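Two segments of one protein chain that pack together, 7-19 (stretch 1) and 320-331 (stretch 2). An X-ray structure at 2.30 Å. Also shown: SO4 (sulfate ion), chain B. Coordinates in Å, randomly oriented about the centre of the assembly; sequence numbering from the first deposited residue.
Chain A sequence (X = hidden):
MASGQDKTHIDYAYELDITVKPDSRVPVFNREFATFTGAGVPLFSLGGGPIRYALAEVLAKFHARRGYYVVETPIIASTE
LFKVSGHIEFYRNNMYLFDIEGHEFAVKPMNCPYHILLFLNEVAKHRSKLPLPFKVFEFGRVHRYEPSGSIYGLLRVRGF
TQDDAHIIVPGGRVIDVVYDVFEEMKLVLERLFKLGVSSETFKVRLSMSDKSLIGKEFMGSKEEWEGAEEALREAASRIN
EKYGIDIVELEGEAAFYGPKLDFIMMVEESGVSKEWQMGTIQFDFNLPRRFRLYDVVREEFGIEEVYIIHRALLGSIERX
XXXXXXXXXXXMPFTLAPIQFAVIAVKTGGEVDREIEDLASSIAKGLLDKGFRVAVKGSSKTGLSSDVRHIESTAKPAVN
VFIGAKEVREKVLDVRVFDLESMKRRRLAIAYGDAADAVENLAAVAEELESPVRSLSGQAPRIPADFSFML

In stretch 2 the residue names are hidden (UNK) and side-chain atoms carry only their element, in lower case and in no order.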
ATOM      1  N   LYS A   7      -1.276  25.405  18.741  1.00 12.32           N
ATOM      2  CA  LYS A   7      -1.476  24.429  17.567  1.00 12.42           C
ATOM      3  C   LYS A   7      -0.808  23.086  17.826  1.00 12.08           C
ATOM      4  O   LYS A   7       0.413  22.999  17.996  1.00 12.67           O
ATOM      5  CB  LYS A   7      -1.000  24.953  16.213  1.00 11.78           C
ATOM      6  CG  LYS A   7      -2.083  25.656  15.358  1.00 12.51           C
ATOM      7  CD  LYS A   7      -1.694  25.781  13.862  1.00 10.71           C
ATOM      8  CE  LYS A   7      -2.340  27.022  13.231  1.00 13.13           C
ATOM      9  NZ  LYS A   7      -2.272  27.059  11.745  1.00 11.86           N
ATOM     10  N   THR A   8      -1.632  22.053  17.893  1.00 11.42           N
ATOM     11  CA  THR A   8      -1.165  20.669  17.980  1.00 10.76           C
ATOM     12  C   THR A   8      -1.262  19.985  16.598  1.00 11.00           C
ATOM     13  O   THR A   8      -1.811  20.567  15.651  1.00 10.94           O
ATOM     14  CB  THR A   8      -1.983  19.913  19.042  1.00 10.68           C
ATOM     15  OG1 THR A   8      -3.318  19.778  18.575  1.00  8.99           O
ATOM     16  CG2 THR A   8      -1.987  20.725  20.395  1.00 12.88           C
ATOM     17  N   HIS A   9      -0.686  18.774  16.477  1.00 10.66           N
ATOM     18  CA  HIS A   9      -0.852  17.930  15.310  1.00  9.30           C
ATOM     19  C   HIS A   9      -2.340  17.715  14.956  1.00  9.87           C
ATOM     20  O   HIS A   9      -2.670  17.497  13.816  1.00 11.35           O
ATOM     21  CB  HIS A   9      -0.151  16.580  15.537  1.00  9.08           C
ATOM     22  CG  HIS A   9      -0.846  15.660  16.515  1.00  7.29           C
ATOM     23  ND1 HIS A   9      -0.692  15.753  17.884  1.00  7.39           N
ATOM     24  CD2 HIS A   9      -1.686  14.619  16.312  1.00  7.53           C
ATOM     25  CE1 HIS A   9      -1.399  14.806  18.480  1.00  5.20           C
ATOM     26  NE2 HIS A   9      -2.012  14.104  17.546  1.00  5.55           N
ATOM     27  N   ILE A  10      -3.238  17.785  15.912  1.00  9.93           N
ATOM     28  CA  ILE A  10      -4.706  17.683  15.606  1.00 10.09           C
ATOM     29  C   ILE A  10      -5.152  18.847  14.715  1.00  9.51           C
ATOM     30  O   ILE A  10      -6.011  18.671  13.842  1.00 10.68           O
ATOM     31  CB  ILE A  10      -5.581  17.618  16.933  1.00  9.73           C
ATOM     32  CG1 ILE A  10      -5.446  16.255  17.613  1.00 10.95           C
ATOM     33  CG2 ILE A  10      -7.080  17.844  16.676  1.00 10.67           C
ATOM     34  CD1 ILE A  10      -5.695  16.315  19.182  1.00 10.72           C
ATOM     35  N   ASP A  11      -4.572  20.019  14.957  1.00  8.89           N
ATOM     36  CA  ASP A  11      -4.805  21.235  14.176  1.00 10.11           C
ATOM     37  C   ASP A  11      -4.124  21.176  12.801  1.00  9.29           C
ATOM     38  O   ASP A  11      -4.749  21.435  11.781  1.00  9.87           O
ATOM     39  CB  ASP A  11      -4.252  22.455  14.953  1.00 10.33           C
ATOM     40  CG  ASP A  11      -5.012  22.697  16.260  1.00 12.10           C
ATOM     41  OD1 ASP A  11      -6.259  22.682  16.215  1.00 13.58           O
ATOM     42  OD2 ASP A  11      -4.379  22.899  17.304  1.00 12.82           O
ATOM     43  N   TYR A  12      -2.833  20.872  12.793  1.00  8.18           N
ATOM     44  CA  TYR A  12      -2.108  20.667  11.538  1.00  7.97           C
ATOM     45  C   TYR A  12      -2.714  19.565  10.684  1.00  8.51           C
ATOM     46  O   TYR A  12      -2.914  19.783   9.492  1.00  9.04           O
ATOM     47  CB  TYR A  12      -0.638  20.338  11.818  1.00  7.07           C
ATOM     48  CG  TYR A  12       0.118  21.481  12.423  1.00  6.98           C
ATOM     49  CD1 TYR A  12       0.263  22.698  11.731  1.00  7.26           C
ATOM     50  CD2 TYR A  12       0.639  21.380  13.692  1.00  9.76           C
ATOM     51  CE1 TYR A  12       0.949  23.741  12.271  1.00  8.23           C
ATOM     52  CE2 TYR A  12       1.320  22.459  14.282  1.00 10.02           C
ATOM     53  CZ  TYR A  12       1.481  23.614  13.546  1.00  7.88           C
ATOM     54  OH  TYR A  12       2.182  24.638  14.090  1.00 10.43           O
ATOM     55  N   ALA A  13      -3.020  18.401  11.283  1.00  7.93           N
ATOM     56  CA  ALA A  13      -3.551  17.296  10.483  1.00  8.82           C
ATOM     57  C   ALA A  13      -4.856  17.714   9.781  1.00  8.94           C
ATOM     58  O   ALA A  13      -5.120  17.276   8.680  1.00 10.17           O
ATOM     59  CB  ALA A  13      -3.762  16.014  11.341  1.00  6.62           C
ATOM     60  N   TYR A  14      -5.679  18.511  10.458  1.00  9.81           N
ATOM     61  CA  TYR A  14      -6.977  18.973   9.959  1.00  9.60           C
ATOM     62  C   TYR A  14      -6.760  20.044   8.881  1.00 10.61           C
ATOM     63  O   TYR A  14      -7.376  19.987   7.792  1.00  9.60           O
ATOM     64  CB  TYR A  14      -7.821  19.523  11.134  1.00 10.49           C
ATOM     65  CG  TYR A  14      -8.969  20.431  10.723  1.00 11.67           C
ATOM     66  CD1 TYR A  14     -10.153  19.906  10.227  1.00 11.24           C
ATOM     67  CD2 TYR A  14      -8.844  21.821  10.798  1.00 16.32           C
ATOM     68  CE1 TYR A  14     -11.209  20.732   9.816  1.00 12.94           C
ATOM     69  CE2 TYR A  14      -9.891  22.688  10.372  1.00 17.73           C
ATOM     70  CZ  TYR A  14     -11.084  22.115   9.893  1.00 17.44           C
ATOM     71  OH  TYR A  14     -12.135  22.930   9.487  1.00 16.24           O
ATOM     72  N   GLU A  15      -5.877  21.020   9.181  1.00  9.80           N
ATOM     73  CA  GLU A  15      -5.585  22.109   8.235  1.00  9.62           C
ATOM     74  C   GLU A  15      -4.931  21.627   6.931  1.00  9.32           C
ATOM     75  O   GLU A  15      -5.229  22.146   5.846  1.00  8.85           O
ATOM     76  CB  GLU A  15      -4.743  23.189   8.903  1.00  9.64           C
ATOM     77  CG  GLU A  15      -5.396  23.884  10.150  1.00 10.66           C
ATOM     78  CD  GLU A  15      -4.414  24.826  10.894  1.00 12.39           C
ATOM     79  OE1 GLU A  15      -3.157  24.775  10.669  1.00 13.81           O
ATOM     80  OE2 GLU A  15      -4.907  25.655  11.692  1.00 16.29           O
ATOM     81  N   LEU A  16      -4.053  20.626   7.029  1.00  8.85           N
ATOM     82  CA  LEU A  16      -3.417  20.043   5.852  1.00  7.89           C
ATOM     83  C   LEU A  16      -4.340  19.029   5.175  1.00  7.99           C
ATOM     84  O   LEU A  16      -3.960  18.425   4.134  1.00  7.28           O
ATOM     85  CB  LEU A  16      -2.138  19.304   6.260  1.00  7.58           C
ATOM     86  CG  LEU A  16      -1.005  20.179   6.802  1.00  8.38           C
ATOM     87  CD1 LEU A  16       0.016  19.338   7.518  1.00  4.10           C
ATOM     88  CD2 LEU A  16      -0.392  21.010   5.637  1.00  4.42           C
ATOM     89  N   ASP A  17      -5.508  18.812   5.790  1.00  6.53           N
ATOM     90  CA  ASP A  17      -6.465  17.765   5.370  1.00  7.09           C
ATOM     91  C   ASP A  17      -5.822  16.346   5.370  1.00  6.83           C
ATOM     92  O   ASP A  17      -6.155  15.490   4.567  1.00  7.81           O
ATOM     93  CB  ASP A  17      -7.119  18.140   4.025  1.00  6.75           C
ATOM     94  CG  ASP A  17      -8.368  17.258   3.678  1.00  8.96           C
ATOM     95  OD1 ASP A  17      -9.180  16.910   4.573  1.00  8.48           O
ATOM     96  OD2 ASP A  17      -8.545  16.925   2.478  1.00  9.37           O
ATOM     97  N   ILE A  18      -4.903  16.094   6.296  1.00  6.38           N
ATOM     98  CA  ILE A  18      -4.377  14.750   6.497  1.00  5.32           C
ATOM     99  C   ILE A  18      -5.465  13.910   7.167  1.00  5.89           C
ATOM    100  O   ILE A  18      -5.667  12.729   6.825  1.00  6.60           O
ATOM    101  CB  ILE A  18      -3.059  14.799   7.328  1.00  5.96           C
ATOM    102  CG1 ILE A  18      -1.957  15.541   6.545  1.00  4.06           C
ATOM    103  CG2 ILE A  18      -2.619  13.378   7.754  1.00  4.59           C
ATOM    104  CD1 ILE A  18      -0.603  15.657   7.288  1.00  3.96           C
ATOM    105  N   THR A  19      -6.191  14.515   8.113  1.00  6.17           N
ATOM    106  CA  THR A  19      -7.313  13.798   8.782  1.00  6.43           C
ATOM    107  C   THR A  19      -8.573  14.605   8.846  1.00  5.74           C
ATOM    108  O   THR A  19      -8.566  15.830   8.648  1.00  5.27           O
ATOM    109  CB  THR A  19      -6.992  13.347  10.252  1.00  7.55           C
ATOM    110  OG1 THR A  19      -6.508  14.469  10.998  1.00  8.98           O
ATOM    111  CG2 THR A  19      -5.917  12.273  10.263  1.00  7.03           C
ATOM    112  N   UNK A 320       4.290   8.758  15.155  1.00  6.61           N
ATOM    113  CA  UNK A 320       5.430   9.422  14.497  1.00  6.10           C
ATOM    114  C   UNK A 320       4.997  10.651  13.737  1.00  6.31           C
ATOM    115  O   UNK A 320       5.615  11.655  13.838  1.00  5.71           O
ATOM    116  c   UNK A 320       6.161   8.508  13.481  1.00  5.46           C
ATOM    117  c   UNK A 320       8.700  10.605  11.576  1.00  2.86           C
ATOM    118  c   UNK A 320       7.495  10.005  11.968  1.00  3.10           C
ATOM    119  c   UNK A 320       9.857   9.424  13.339  1.00  3.79           C
ATOM    120  c   UNK A 320       9.878  10.320  12.265  1.00  4.46           C
ATOM    121  c   UNK A 320       7.460   9.094  13.028  1.00  4.62           C
ATOM    122  c   UNK A 320       8.637   8.812  13.718  1.00  2.30           C
ATOM    123  N   UNK A 321       3.969  10.511  12.900  1.00  6.78           N
ATOM    124  CA  UNK A 321       3.439  11.603  12.087  1.00  7.20           C
ATOM    125  C   UNK A 321       2.880  12.730  12.973  1.00  6.20           C
ATOM    126  O   UNK A 321       3.115  13.894  12.680  1.00  7.71           O
ATOM    127  c   UNK A 321       1.813  12.201  10.216  1.00 10.90           C
ATOM    128  c   UNK A 321       2.402  11.084  11.081  1.00  5.50           C
ATOM    129  c   UNK A 321       2.893  12.810   9.298  1.00 12.43           C
ATOM    130  c   UNK A 321       0.594  11.715   9.379  1.00 12.36           C
ATOM    131  N   UNK A 322       2.194  12.383  14.056  1.00  5.59           N
ATOM    132  CA  UNK A 322       1.687  13.366  15.006  1.00  5.30           C
ATOM    133  C   UNK A 322       2.788  14.248  15.577  1.00  5.37           C
ATOM    134  O   UNK A 322       2.691  15.482  15.581  1.00  4.91           O
ATOM    135  N   UNK A 323       3.832  13.601  16.076  1.00  6.44           N
ATOM    136  CA  UNK A 323       4.919  14.302  16.725  1.00  6.05           C
ATOM    137  C   UNK A 323       5.698  15.071  15.689  1.00  6.83           C
ATOM    138  O   UNK A 323       6.071  16.221  15.976  1.00  7.53           O
ATOM    139  c   UNK A 323       7.007  14.215  18.161  1.00  4.32           C
ATOM    140  c   UNK A 323       5.854  13.367  17.459  1.00  5.86           C
ATOM    141  c   UNK A 323       5.074  12.554  18.506  1.00  5.62           C
ATOM    142  N   UNK A 324       5.915  14.466  14.492  1.00  5.64           N
ATOM    143  CA  UNK A 324       6.514  15.190  13.369  1.00  7.08           C
ATOM    144  C   UNK A 324       5.760  16.507  13.057  1.00  7.24           C
ATOM    145  O   UNK A 324       6.353  17.552  12.893  1.00  8.08           O
ATOM    146  c   UNK A 324       7.288  15.093  10.984  1.00  7.60           C
ATOM    147  o   UNK A 324       9.074  17.448   8.023  1.00  3.87           O
ATOM    148  c   UNK A 324       8.520  16.638   8.990  1.00  6.58           C
ATOM    149  c   UNK A 324       6.539  15.965  10.192  1.00  7.65           C
ATOM    150  c   UNK A 324       9.306  15.778   9.768  1.00  4.82           C
ATOM    151  c   UNK A 324       8.695  15.011  10.760  1.00  6.82           C
ATOM    152  c   UNK A 324       6.624  14.314  12.082  1.00  6.62           C
ATOM    153  c   UNK A 324       7.134  16.728   9.198  1.00  7.05           C
ATOM    154  N   UNK A 325       4.444  16.446  12.953  1.00  7.69           N
ATOM    155  CA  UNK A 325       3.679  17.648  12.601  1.00  8.41           C
ATOM    156  C   UNK A 325       3.900  18.761  13.645  1.00  8.70           C
ATOM    157  O   UNK A 325       3.942  19.916  13.281  1.00  9.77           O
ATOM    158  c   UNK A 325       1.815  16.508  11.179  1.00  6.47           C
ATOM    159  c   UNK A 325       0.362  15.948  11.315  1.00  2.35           C
ATOM    160  c   UNK A 325       2.172  17.340  12.413  1.00  7.21           C
ATOM    161  c   UNK A 325       2.006  17.355   9.883  1.00  6.98           C
ATOM    162  N   UNK A 326       4.041  18.403  14.915  1.00  8.49           N
ATOM    163  CA  UNK A 326       4.363  19.376  15.942  1.00  8.97           C
ATOM    164  C   UNK A 326       5.783  19.905  15.871  1.00  8.29           C
ATOM    165  O   UNK A 326       5.966  21.117  15.773  1.00  7.84           O
ATOM    166  c   UNK A 326       2.381  18.840  17.478  1.00  9.23           C
ATOM    167  o   UNK A 326       2.813  17.856  19.579  1.00 12.58           O
ATOM    168  c   UNK A 326       1.922  18.109  18.761  1.00 11.29           C
ATOM    169  o   UNK A 326       0.706  17.768  18.940  1.00 12.24           O
ATOM    170  c   UNK A 326       3.951  18.880  17.333  1.00  8.46           C
ATOM    171  N   UNK A 327       6.783  19.019  15.824  1.00  8.17           N
ATOM    172  CA  UNK A 327       8.176  19.438  15.724  1.00  8.02           C
ATOM    173  C   UNK A 327       8.421  20.346  14.500  1.00  8.85           C
ATOM    174  O   UNK A 327       9.211  21.285  14.583  1.00  8.07           O
ATOM    175  c   UNK A 327       9.097  18.209  15.705  1.00  8.67           C
ATOM    176  c   UNK A 327      10.560  18.527  15.610  1.00 10.39           C
ATOM    177  c   UNK A 327      11.459  18.289  14.627  1.00 10.12           C
ATOM    178  n   UNK A 327      11.259  19.143  16.627  1.00 13.20           N
ATOM    179  c   UNK A 327      12.515  19.295  16.261  1.00 11.58           C
ATOM    180  n   UNK A 327      12.659  18.794  15.047  1.00 13.88           N
ATOM    181  N   UNK A 328       7.720  20.081  13.391  1.00  9.08           N
ATOM    182  CA  UNK A 328       7.909  20.848  12.140  1.00  9.65           C
ATOM    183  C   UNK A 328       6.769  21.777  11.772  1.00  9.64           C
ATOM    184  O   UNK A 328       6.711  22.263  10.669  1.00  8.58           O
ATOM    185  n   UNK A 328      13.986  18.812  10.013  1.00  6.09           N
ATOM    186  n   UNK A 328      11.978  19.960  10.335  1.00  8.30           N
ATOM    187  c   UNK A 328       8.215  19.925  10.977  1.00  9.04           C
ATOM    188  c   UNK A 328      10.548  20.222  10.117  1.00  8.47           C
ATOM    189  c   UNK A 328      12.665  18.988   9.740  1.00  9.47           C
ATOM    190  c   UNK A 328       9.650  19.400  11.040  1.00  9.19           C
ATOM    191  n   UNK A 328      12.026  18.150   8.903  1.00  4.83           N
ATOM    192  N   UNK A 329       5.867  22.028  12.716  1.00 11.09           N
ATOM    193  CA  UNK A 329       4.804  23.006  12.526  1.00 12.36           C
ATOM    194  C   UNK A 329       4.077  22.824  11.155  1.00 13.28           C
ATOM    195  O   UNK A 329       3.841  23.823  10.392  1.00 13.34           O
ATOM    196  n   UNK A 329       7.282  25.251  15.970  1.00 35.57           N
ATOM    197  c   UNK A 329       5.356  24.435  12.718  1.00 12.88           C
ATOM    198  c   UNK A 329       7.049  24.766  14.600  1.00 26.43           C
ATOM    199  n   UNK A 329       8.004  25.168  18.160  1.00 36.96           N
ATOM    200  c   UNK A 329       7.870  24.568  16.972  1.00 36.98           C
ATOM    201  c   UNK A 329       5.608  24.840  14.222  1.00 18.41           C
ATOM    202  n   UNK A 329       8.327  23.309  16.815  1.00 34.51           N
ATOM    203  N   UNK A 330       3.685  21.573  10.871  1.00 10.63           N
ATOM    204  CA  UNK A 330       2.845  21.322   9.751  1.00  9.21           C
ATOM    205  C   UNK A 330       3.613  21.210   8.441  1.00  9.25           C
ATOM    206  O   UNK A 330       2.986  21.077   7.389  1.00  8.43           O
ATOM    207  N   UNK A 331       4.951  21.227   8.507  1.00  7.98           N
ATOM    208  CA  UNK A 331       5.803  21.304   7.296  1.00  7.61           C
ATOM    209  C   UNK A 331       6.349  19.954   6.873  1.00  8.00           C
ATOM    210  O   UNK A 331       7.277  19.429   7.482  1.00  9.12           O
ATOM    211  n   UNK A 331       4.537  27.878   6.452  1.00  9.02           N
ATOM    212  c   UNK A 331       6.952  22.301   7.479  1.00  7.29           C
ATOM    213  c   UNK A 331       5.782  24.419   6.543  1.00  5.92           C
ATOM    214  n   UNK A 331       5.333  25.779   6.885  1.00  6.12           N
ATOM    215  n   UNK A 331       4.758  26.388   4.709  1.00  7.50           N
ATOM    216  c   UNK A 331       4.877  26.675   6.014  1.00  8.66           C
ATOM    217  c   UNK A 331       6.486  23.718   7.755  1.00  5.78           C
TER
HETATM  218  S   SO4 B 472       1.371  28.295  11.656  1.00 30.11           S
HETATM  219  O1  SO4 B 472       1.962  29.022  10.518  1.00 32.96           O
HETATM  220  O2  SO4 B 472       2.195  27.357  12.421  1.00 28.70           O
HETATM  221  O3  SO4 B 472       1.057  29.369  12.574  1.00 34.40           O
HETATM  222  O4  SO4 B 472       0.194  27.576  11.168  1.00 28.63           O

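Position 320 carries one carbon followed by a six-membered ring of carbons without a heteroatom, and no side-chain atom comes within 10 Å of stretch 1. A bare benzyl group identifies F320. Position 321 has four carbons forked at the second. Its CA-to-CB bond points sideways, yet the end of the chain comes nearer, one terminal carbon lying 4.0 Å from I18 CG2. A fork at the second carbon denotes leucine, L321.

Position 322 has no side-chain atoms, so it is G322. G322 CA is 5.2 Å from H9 CA, and G322 O lies 3.0 Å from H9 CB. An ideal CB here would sit 3.3 Å from H9 CD2, a tight fit. Position 323 shows one carbon bearing two more, a fork at the first carbon: V323, directed away from stretch 1. Position 324 repeats the benzyl pattern with one oxygen on the ring, hence Y324; it also points away, and its OH donates to the carbonyl O of position 331 at 2.7 Å.

Position 325 again has four carbons forked at the second, now aimed toward stretch 1, with its CB 4.2 Å from Y12 CB. This is L325. Its CD2 lies 3.7 Å from L16 CD1 and 4.1 Å from I18 CD1, while its CD1 lies 4.1 Å from A13 CB. Position 326 has three carbons in a row, the third carrying two oxygens. Two oxygens on the third carbon make a glutamate carboxylate, E326. Its OE2 accepts from H9 N at 3.0 Å and from H9 ND1 at 2.7 Å, with N-H...O angles of 169° and 170°; both bonds are nearly linear.

Position 327 has one carbon and a five-membered ring of three carbons and two nitrogens, an imidazole: H327, out of reach of stretch 1. Position 328 has three carbons, a nitrogen, then a carbon with two more nitrogens. That guanidinium defines R328, whose NH1 donates to Y324 OH at 3.2 Å. Position 329 has the same atom pattern, giving R329; its CG is 3.4 Å from Y12 OH, but its end leads away, NH1 donating to H327 O at 3.1 Å.

Position 330 lacks side-chain atoms: G330. With phi/psi of 83°/6°, a CB would jam against the preceding carbonyl O, and it would also clash with Y12 CD1 at 2.6 Å. Position 331 is a third guanidinium chain, R331, pointing away and closing a type I' turn begun at R328.

The helices cross at 93°, with axes 8.7 Å apart at closest approach, so the contact is compact, burying 533 Å². At one end E326 ties down the start of helix 9-15 through backbone and imidazole of H9. L325 fills the middle among Y12, A13, L16 and I18. Beyond it, the turn lets G330 N lie over one face of the Y12 ring, with G330 CA 3.5 Å from Y12 CD1.

Stretch 2, residues 320-331: FLGVYLEHRRGR
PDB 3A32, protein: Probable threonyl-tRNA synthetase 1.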